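Local coordinates for protein Orf11 (Staphylococcus phage P68, PDB 6O43) that probably acts as a phage lysin that breaks down the staphylococcal cell wall, at residues A[111-114]-A[119-122]; A[10-15]-A[131-136]; A[155-158]-A[163-166]. All coordinates share one frame; numbering follows the deposited sequence.

Interaction 1 of 3, residues A[111-114]-A[119-122]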
loop_
_atom_site.group_PDB
_atom_site.type_symbol
_atom_site.label_atom_id
_atom_site.label_comp_id
_atom_site.label_asym_id
_atom_site.label_seq_id
_atom_site.Cartn_x
_atom_site.Cartn_y
_atom_site.Cartn_z
ATOM N N SER A 111 10.432 -11.466 -2.534
ATOM C CA SER A 111 11.131 -11.511 -3.815
ATOM C C SER A 111 12.335 -10.584 -3.723
ATOM O O SER A 111 12.182 -9.358 -3.731
ATOM C CB SER A 111 10.196 -11.102 -4.951
ATOM O OG SER A 111 10.927 -10.771 -6.112
ATOM N N TRP A 112 13.531 -11.163 -3.633
ATOM C CA TRP A 112 14.713 -10.388 -3.281
ATOM C C TRP A 112 15.456 -9.815 -4.481
ATOM O O TRP A 112 16.338 -8.970 -4.291
ATOM C CB TRP A 112 15.661 -11.243 -2.436
ATOM C CG TRP A 112 15.042 -11.653 -1.140
ATOM C CD1 TRP A 112 14.555 -12.885 -0.816
ATOM C CD2 TRP A 112 14.809 -10.816 -0.002
ATOM N NE1 TRP A 112 14.047 -12.870 0.464
ATOM C CE2 TRP A 112 14.192 -11.611 0.983
ATOM C CE3 TRP A 112 15.073 -9.473 0.282
ATOM C CZ2 TRP A 112 13.833 -11.106 2.232
ATOM C CZ3 TRP A 112 14.714 -8.973 1.524
ATOM C CH2 TRP A 112 14.102 -9.788 2.482
ATOM N N TYR A 113 15.122 -10.226 -5.705
ATOM C CA TYR A 113 15.761 -9.663 -6.884
ATOM C C TYR A 113 14.728 -9.429 -7.976
ATOM O O TYR A 113 13.699 -10.104 -8.038
ATOM C CB TYR A 113 16.895 -10.563 -7.410
ATOM C CG TYR A 113 16.441 -11.875 -8.010
ATOM C CD1 TYR A 113 16.248 -12.996 -7.214
ATOM C CD2 TYR A 113 16.219 -11.996 -9.374
ATOM C CE1 TYR A 113 15.839 -14.200 -7.757
ATOM C CE2 TYR A 113 15.814 -13.196 -9.929
ATOM C CZ TYR A 113 15.623 -14.295 -9.115
ATOM O OH TYR A 113 15.219 -15.491 -9.660
ATOM N N ASP A 114 15.024 -8.457 -8.837
ATOM C CA ASP A 114 14.137 -8.070 -9.930
ATOM C C ASP A 114 14.254 -9.097 -11.052
ATOM O O ASP A 114 15.256 -9.127 -11.777
ATOM C CB ASP A 114 14.494 -6.666 -10.414
ATOM C CG ASP A 114 13.663 -6.218 -11.605
ATOM O OD1 ASP A 114 12.791 -6.986 -12.066
ATOM O OD2 ASP A 114 13.883 -5.082 -12.080
ATOM N N VAL A 119 19.813 -8.573 -10.537
ATOM C CA VAL A 119 21.008 -8.200 -9.789
ATOM C C VAL A 119 20.849 -8.783 -8.391
ATOM O O VAL A 119 19.996 -8.327 -7.620
ATOM C CB VAL A 119 21.223 -6.682 -9.719
ATOM C CG1 VAL A 119 22.480 -6.370 -8.911
ATOM C CG2 VAL A 119 21.321 -6.089 -11.114
ATOM N N HIS A 120 21.654 -9.793 -8.069
ATOM C CA HIS A 120 21.651 -10.390 -6.737
ATOM C C HIS A 120 22.546 -9.550 -5.836
ATOM O O HIS A 120 23.769 -9.534 -6.010
ATOM C CB HIS A 120 22.128 -11.840 -6.791
ATOM C CG HIS A 120 21.355 -12.698 -7.744
ATOM N ND1 HIS A 120 20.037 -13.044 -7.533
ATOM C CD2 HIS A 120 21.716 -13.285 -8.910
ATOM C CE1 HIS A 120 19.616 -13.800 -8.532
ATOM N NE2 HIS A 120 20.617 -13.964 -9.379
ATOM N N PHE A 121 21.943 -8.853 -4.874
ATOM C CA PHE A 121 22.709 -7.985 -3.988
ATOM C C PHE A 121 22.241 -7.977 -2.540
ATOM O O PHE A 121 22.986 -7.482 -1.690
ATOM C CB PHE A 121 22.685 -6.541 -4.509
ATOM C CG PHE A 121 21.325 -5.900 -4.447
ATOM C CD1 PHE A 121 20.913 -5.220 -3.310
ATOM C CD2 PHE A 121 20.457 -5.979 -5.525
ATOM C CE1 PHE A 121 19.657 -4.629 -3.247
ATOM C CE2 PHE A 121 19.202 -5.392 -5.471
ATOM C CZ PHE A 121 18.802 -4.715 -4.331
ATOM N N VAL A 122 21.053 -8.474 -2.222
ATOM C CA VAL A 122 20.588 -8.392 -0.832
ATOM C C VAL A 122 21.377 -9.380 0.021
ATOM O O VAL A 122 21.442 -10.576 -0.317
ATOM C CB VAL A 122 19.087 -8.664 -0.751
ATOM C CG1 VAL A 122 18.618 -8.570 0.695
ATOM C CG2 VAL A 122 18.323 -7.669 -1.620
HETATM O O HOH W 1 19.059 -9.718 -4.113
HETATM O O HOH W 2 17.546 -7.293 -8.614
#
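His120 sets the edge of its imidazole against the face of the Tyr113 phenol ring, a T-shaped pair with centroids 4.7 Å apart and planes turned 65° from each other. The atom that presses in is CE1 of His120, 3.6 Å above the plane of the Tyr113 ring and over its centre. The two side chains lie side by side, pointing the same way. Tyr113 holds CG between its backbone N and carbonyl carbon (chi1 69°), which presents the ring face to His120.

Next to this pair, between Trp112 and Val122, the contact turns apolar. Val122 splits its two methyls: CG1 meets CE3 of the Trp112 indole at 3.7 Å, approaching it obliquely, while CG2 rests 3.6 Å from the Trp112 carbonyl O.

No direct hydrogen bond joins the two backbones; water does it. The first water donates to Trp112 O at 2.8 Å and accepts from Val122 N at 3.0 Å. A second water accepts from the backbone N-H groups of both Asp114 and Val119.

Further out, Trp112 has two more partners: its NE1 bonds to OD1 of Asn131 on helix 124-136, and its carbonyl O also receives NE1 of Trp156. The chemistry is therefore divided, with an exposed aromatic pair at one end, a buried Trp-Val packing at the other, and two waters bridging the backbones, which make no direct hydrogen bond with each other.

Interaction 2 of 3, residues A[10-15]-A[131-136]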
loop_
_atom_site.group_PDB
_atom_site.type_symbol
_atom_site.label_atom_id
_atom_site.label_comp_id
_atom_site.label_asym_id
_atom_site.label_seq_id
_atom_site.Cartn_x
_atom_site.Cartn_y
_atom_site.Cartn_z
ATOM N N PHE A 10 3.704 -0.271 9.590
ATOM C CA PHE A 10 2.786 -0.119 8.467
ATOM C C PHE A 10 2.546 -1.450 7.760
ATOM O O PHE A 10 1.400 -1.893 7.618
ATOM C CB PHE A 10 3.329 0.929 7.494
ATOM C CG PHE A 10 2.349 1.337 6.433
ATOM C CD1 PHE A 10 1.365 2.273 6.706
ATOM C CD2 PHE A 10 2.413 0.791 5.160
ATOM C CE1 PHE A 10 0.459 2.658 5.733
ATOM C CE2 PHE A 10 1.509 1.171 4.181
ATOM C CZ PHE A 10 0.530 2.109 4.470
ATOM N N THR A 11 3.618 -2.111 7.309
ATOM C CA THR A 11 3.445 -3.350 6.553
ATOM C C THR A 11 2.694 -4.408 7.354
ATOM O O THR A 11 1.968 -5.225 6.774
ATOM C CB THR A 11 4.800 -3.908 6.102
ATOM O OG1 THR A 11 5.648 -4.111 7.239
ATOM C CG2 THR A 11 5.477 -2.960 5.127
ATOM N N HIS A 12 2.848 -4.419 8.673
ATOM C CA HIS A 12 2.246 -5.460 9.494
ATOM C C HIS A 12 0.813 -5.153 9.914
ATOM O O HIS A 12 0.187 -5.992 10.567
ATOM C CB HIS A 12 3.111 -5.718 10.733
ATOM C CG HIS A 12 4.411 -6.391 10.423
ATOM N ND1 HIS A 12 5.517 -5.703 9.972
ATOM C CD2 HIS A 12 4.778 -7.695 10.480
ATOM C CE1 HIS A 12 6.511 -6.552 9.771
ATOM N NE2 HIS A 12 6.088 -7.766 10.074
ATOM N N SER A 13 0.273 -3.993 9.550
ATOM C CA SER A 13 -1.111 -3.673 9.866
ATOM C C SER A 13 -2.061 -4.410 8.923
ATOM O O SER A 13 -1.698 -4.792 7.808
ATOM C CB SER A 13 -1.356 -2.166 9.765
ATOM O OG SER A 13 -0.447 -1.445 10.579
ATOM N N TYR A 14 -3.292 -4.609 9.389
ATOM C CA TYR A 14 -4.336 -5.150 8.527
ATOM C C TYR A 14 -4.786 -4.092 7.525
ATOM O O TYR A 14 -4.773 -2.893 7.811
ATOM C CB TYR A 14 -5.528 -5.624 9.356
ATOM C CG TYR A 14 -5.216 -6.759 10.303
ATOM C CD1 TYR A 14 -4.904 -8.028 9.822
ATOM C CD2 TYR A 14 -5.252 -6.570 11.678
ATOM C CE1 TYR A 14 -4.626 -9.072 10.685
ATOM C CE2 TYR A 14 -4.979 -7.606 12.548
ATOM C CZ TYR A 14 -4.665 -8.856 12.047
ATOM O OH TYR A 14 -4.391 -9.893 12.911
ATOM N N ILE A 15 -5.182 -4.545 6.331
ATOM C CA ILE A 15 -5.611 -3.607 5.298
ATOM C C ILE A 15 -6.907 -2.892 5.648
ATOM O O ILE A 15 -7.282 -1.947 4.947
ATOM C CB ILE A 15 -5.787 -4.290 3.924
ATOM C CG1 ILE A 15 -6.758 -5.470 4.020
ATOM C CG2 ILE A 15 -4.436 -4.717 3.351
ATOM C CD1 ILE A 15 -7.332 -5.890 2.679
ATOM N N ASN A 131 12.617 -13.420 5.019
ATOM C CA ASN A 131 11.872 -14.653 4.783
ATOM C C ASN A 131 11.177 -15.128 6.052
ATOM O O ASN A 131 10.010 -15.535 6.016
ATOM C CB ASN A 131 12.803 -15.747 4.255
ATOM C CG ASN A 131 13.343 -15.441 2.875
ATOM O OD1 ASN A 131 12.804 -14.600 2.156
ATOM N ND2 ASN A 131 14.403 -16.141 2.489
ATOM N N ALA A 132 11.879 -15.078 7.186
ATOM C CA ALA A 132 11.310 -15.580 8.433
ATOM C C ALA A 132 10.181 -14.686 8.938
ATOM O O ALA A 132 9.144 -15.184 9.393
ATOM C CB ALA A 132 12.408 -15.711 9.486
ATOM N N ASP A 133 10.368 -13.365 8.881
ATOM C CA ASP A 133 9.309 -12.458 9.312
ATOM C C ASP A 133 8.050 -12.658 8.483
ATOM O O ASP A 133 6.941 -12.739 9.023
ATOM C CB ASP A 133 9.775 -11.003 9.220
ATOM C CG ASP A 133 8.721 -10.024 9.715
ATOM O OD1 ASP A 133 8.572 -9.892 10.946
ATOM O OD2 ASP A 133 8.032 -9.410 8.874
ATOM N N PHE A 134 8.205 -12.748 7.162
ATOM C CA PHE A 134 7.039 -12.894 6.298
ATOM C C PHE A 134 6.315 -14.205 6.568
ATOM O O PHE A 134 5.077 -14.252 6.573
ATOM C CB PHE A 134 7.450 -12.813 4.830
ATOM C CG PHE A 134 6.286 -12.678 3.899
ATOM C CD1 PHE A 134 5.703 -11.437 3.683
ATOM C CD2 PHE A 134 5.753 -13.788 3.264
ATOM C CE1 PHE A 134 4.625 -11.297 2.839
ATOM C CE2 PHE A 134 4.671 -13.657 2.419
ATOM C CZ PHE A 134 4.103 -12.405 2.208
ATOM N N ALA A 135 7.070 -15.283 6.792
ATOM C CA ALA A 135 6.452 -16.585 7.014
ATOM C C ALA A 135 5.793 -16.661 8.384
ATOM O O ALA A 135 4.760 -17.319 8.544
ATOM C CB ALA A 135 7.494 -17.695 6.863
ATOM N N LYS A 136 6.366 -15.986 9.378
ATOM C CA LYS A 136 5.939 -16.134 10.762
ATOM C C LYS A 136 5.092 -14.973 11.267
ATOM O O LYS A 136 4.143 -15.197 12.027
ATOM C CB LYS A 136 7.166 -16.302 11.667
ATOM C CG LYS A 136 6.953 -17.226 12.855
ATOM C CD LYS A 136 8.211 -17.336 13.710
#
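His12, next to helix 3-11 in the chain, reaches across to Asp133, and this one pair makes the whole contact between 10-15 and 131-136. From CB, which itself stays clear of the other segment, CG lies anti to the carbonyl carbon (chi1 -70°); this sets CG beside the backbone N and lets ND1, the first polar atom of the ring, turn back to the carbonyl O of Asp8, one turn earlier. CE1, between the two nitrogens, comes to 3.4 Å from OD2 of Asp133, and CD2 on the other side stays at 4.0 Å from that oxygen.

The tip is NE2. It donates to OD2 of Asp133 at 2.8 Å. OD2 accepts with its syn lone pair and lies tilted 16° out of the imidazole plane; the bond is bent to 139° at the hydrogen. A second, weak bond runs from NE2 to OD1 of the same carboxylate at 3.4 Å. The acid meets the imidazole at its edge, but the two flat groups are turned well apart.

Asp133 comes to meet the histidine from the opposite direction, and its carboxylate is anchored beyond the pair as well. OD2 takes a further hydrogen bond from Tyr159 OH, and OD1 bonds to Asn137 ND2 just after the segment. With both ring nitrogens and both carboxylate oxygens engaged, the rotation of each group is well defined. The result is a His-carboxylate hydrogen bond at the protein surface, a polar bridge between the region following the N-terminal helix and the last turn of helix 124-136 in this chain of helices and loops without strands.

Interaction 3 of 3, residues A[155-158]-A[163-166]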
loop_
_atom_site.group_PDB
_atom_site.type_symbol
_atom_site.label_atom_id
_atom_site.label_comp_id
_atom_site.label_asym_id
_atom_site.label_seq_id
_atom_site.Cartn_x
_atom_site.Cartn_y
_atom_site.Cartn_z
ATOM N N THR A 155 9.290 -5.908 -1.738
ATOM C CA THR A 155 10.108 -6.627 -0.767
ATOM C C THR A 155 11.218 -5.740 -0.225
ATOM O O THR A 155 11.444 -5.680 0.988
ATOM C CB THR A 155 10.690 -7.889 -1.400
ATOM O OG1 THR A 155 9.641 -8.847 -1.582
ATOM C CG2 THR A 155 11.788 -8.480 -0.508
ATOM N N TRP A 156 11.933 -5.048 -1.117
ATOM C CA TRP A 156 12.973 -4.125 -0.675
ATOM C C TRP A 156 12.403 -3.044 0.235
ATOM O O TRP A 156 13.000 -2.713 1.266
ATOM C CB TRP A 156 13.662 -3.492 -1.882
ATOM C CG TRP A 156 14.367 -4.469 -2.767
ATOM C CD1 TRP A 156 14.935 -5.660 -2.400
ATOM C CD2 TRP A 156 14.581 -4.341 -4.176
ATOM N NE1 TRP A 156 15.491 -6.275 -3.497
ATOM C CE2 TRP A 156 15.287 -5.486 -4.599
ATOM C CE3 TRP A 156 14.248 -3.364 -5.122
ATOM C CZ2 TRP A 156 15.658 -5.684 -5.925
ATOM C CZ3 TRP A 156 14.622 -3.564 -6.439
ATOM C CH2 TRP A 156 15.319 -4.714 -6.828
ATOM N N ALA A 157 11.249 -2.480 -0.131
ATOM C CA ALA A 157 10.658 -1.423 0.684
ATOM C C ALA A 157 10.350 -1.915 2.091
ATOM O O ALA A 157 10.527 -1.178 3.067
ATOM C CB ALA A 157 9.388 -0.886 0.022
ATOM N N ALA A 158 9.895 -3.161 2.218
ATOM C CA ALA A 158 9.510 -3.681 3.526
ATOM C C ALA A 158 10.714 -4.145 4.340
ATOM O O ALA A 158 10.751 -3.950 5.561
ATOM C CB ALA A 158 8.517 -4.834 3.359
ATOM N N GLY A 163 17.754 -1.393 -1.118
ATOM C CA GLY A 163 17.532 -1.959 -2.436
ATOM C C GLY A 163 16.739 -1.063 -3.364
ATOM O O GLY A 163 16.793 -1.248 -4.585
ATOM N N LEU A 164 15.997 -0.098 -2.815
ATOM C CA LEU A 164 15.236 0.827 -3.647
ATOM C C LEU A 164 16.135 1.820 -4.375
ATOM O O LEU A 164 15.725 2.368 -5.402
ATOM C CB LEU A 164 14.209 1.582 -2.796
ATOM C CG LEU A 164 13.209 0.759 -1.979
ATOM C CD1 LEU A 164 12.410 1.659 -1.041
ATOM C CD2 LEU A 164 12.272 -0.025 -2.886
ATOM N N LYS A 165 17.345 2.057 -3.873
ATOM C CA LYS A 165 18.246 3.024 -4.483
ATOM C C LYS A 165 18.908 2.440 -5.724
ATOM O O LYS A 165 19.265 1.260 -5.761
ATOM C CB LYS A 165 19.314 3.465 -3.480
ATOM C CG LYS A 165 18.758 4.109 -2.217
ATOM C CD LYS A 165 19.858 4.439 -1.212
ATOM C CE LYS A 165 20.317 5.891 -1.323
ATOM N NZ LYS A 165 21.137 6.147 -2.543
ATOM N N ALA A 166 19.078 3.286 -6.744
ATOM C CA ALA A 166 19.717 2.841 -7.977
ATOM C C ALA A 166 21.132 2.330 -7.730
ATOM O O ALA A 166 21.593 1.418 -8.428
ATOM C CB ALA A 166 19.733 3.978 -8.999
#
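Trp156 lays one face of its indole against the backbone of Gly163, while Leu164 slips in beside it to meet the helix. The carbonyl O of Gly163 stands 3.3 Å above the indole plane of Trp156, offset toward the rim, and its nearest ring atom is CE3 of Trp156 at 3.4 Å. Gly163 CA sits over the same ring, 4.1 Å from CG of Trp156; with no side chain on the glycine, the backbone itself can come down onto the aromatic face.

Leu164 turns its two methyls to the helix at Trp156 and Ala157. CD2 of Leu164 touches CB of Trp156 at 3.9 Å and lies 3.8 Å from the backbone N of Ala157. CD1 of Leu164 reaches further along, to CB of Ala157 at 4.1 Å. The leucine has CG anti to its carbonyl carbon (chi1 -56°) and CD1 anti to CA (chi2 171°), an extended shape that carries the fork onto the helix at Ala157.

Three outside partners surround the indole and the glycine. NE1 of Trp156 donates to the carbonyl O of Trp112, the ring of Phe121 meets the indole with their planes about 50° apart, and Gly163 O accepts a bond from Asn169 ND2, so the carbonyl above the ring also has a polar partner.

All four touching residues are buried. This is the packing of a tight connection between helices: helix 152-159 ends, the chain doubles back through a short 3-10 turn, and the indole face of Trp156 packs on the Gly163 backbone just before helix 166-169 begins.

In the fold
From the N terminus, helix 3-11 runs into segment 10-15, which waits 116 residues for its partner on helix 124-136; interaction 2 thus closes the longest loop. Interaction 1 is nested inside that loop, a short turn between helix 89-104 and helix 124-136. Interaction 3 follows after interaction 2 has closed, another local turn joining helix 152-159 to the start of helix 166-169. The three do not cross, yet they touch. Ser111 N meets Thr155 OG1, and Phe121 packs on Gly163, so interactions 1 and 3, about 9 Å apart between centres, form one neighbourhood. Thr11 CG2 lies 4.0 Å from Ala158 CB, linking the N-terminal helix to helix 152-159.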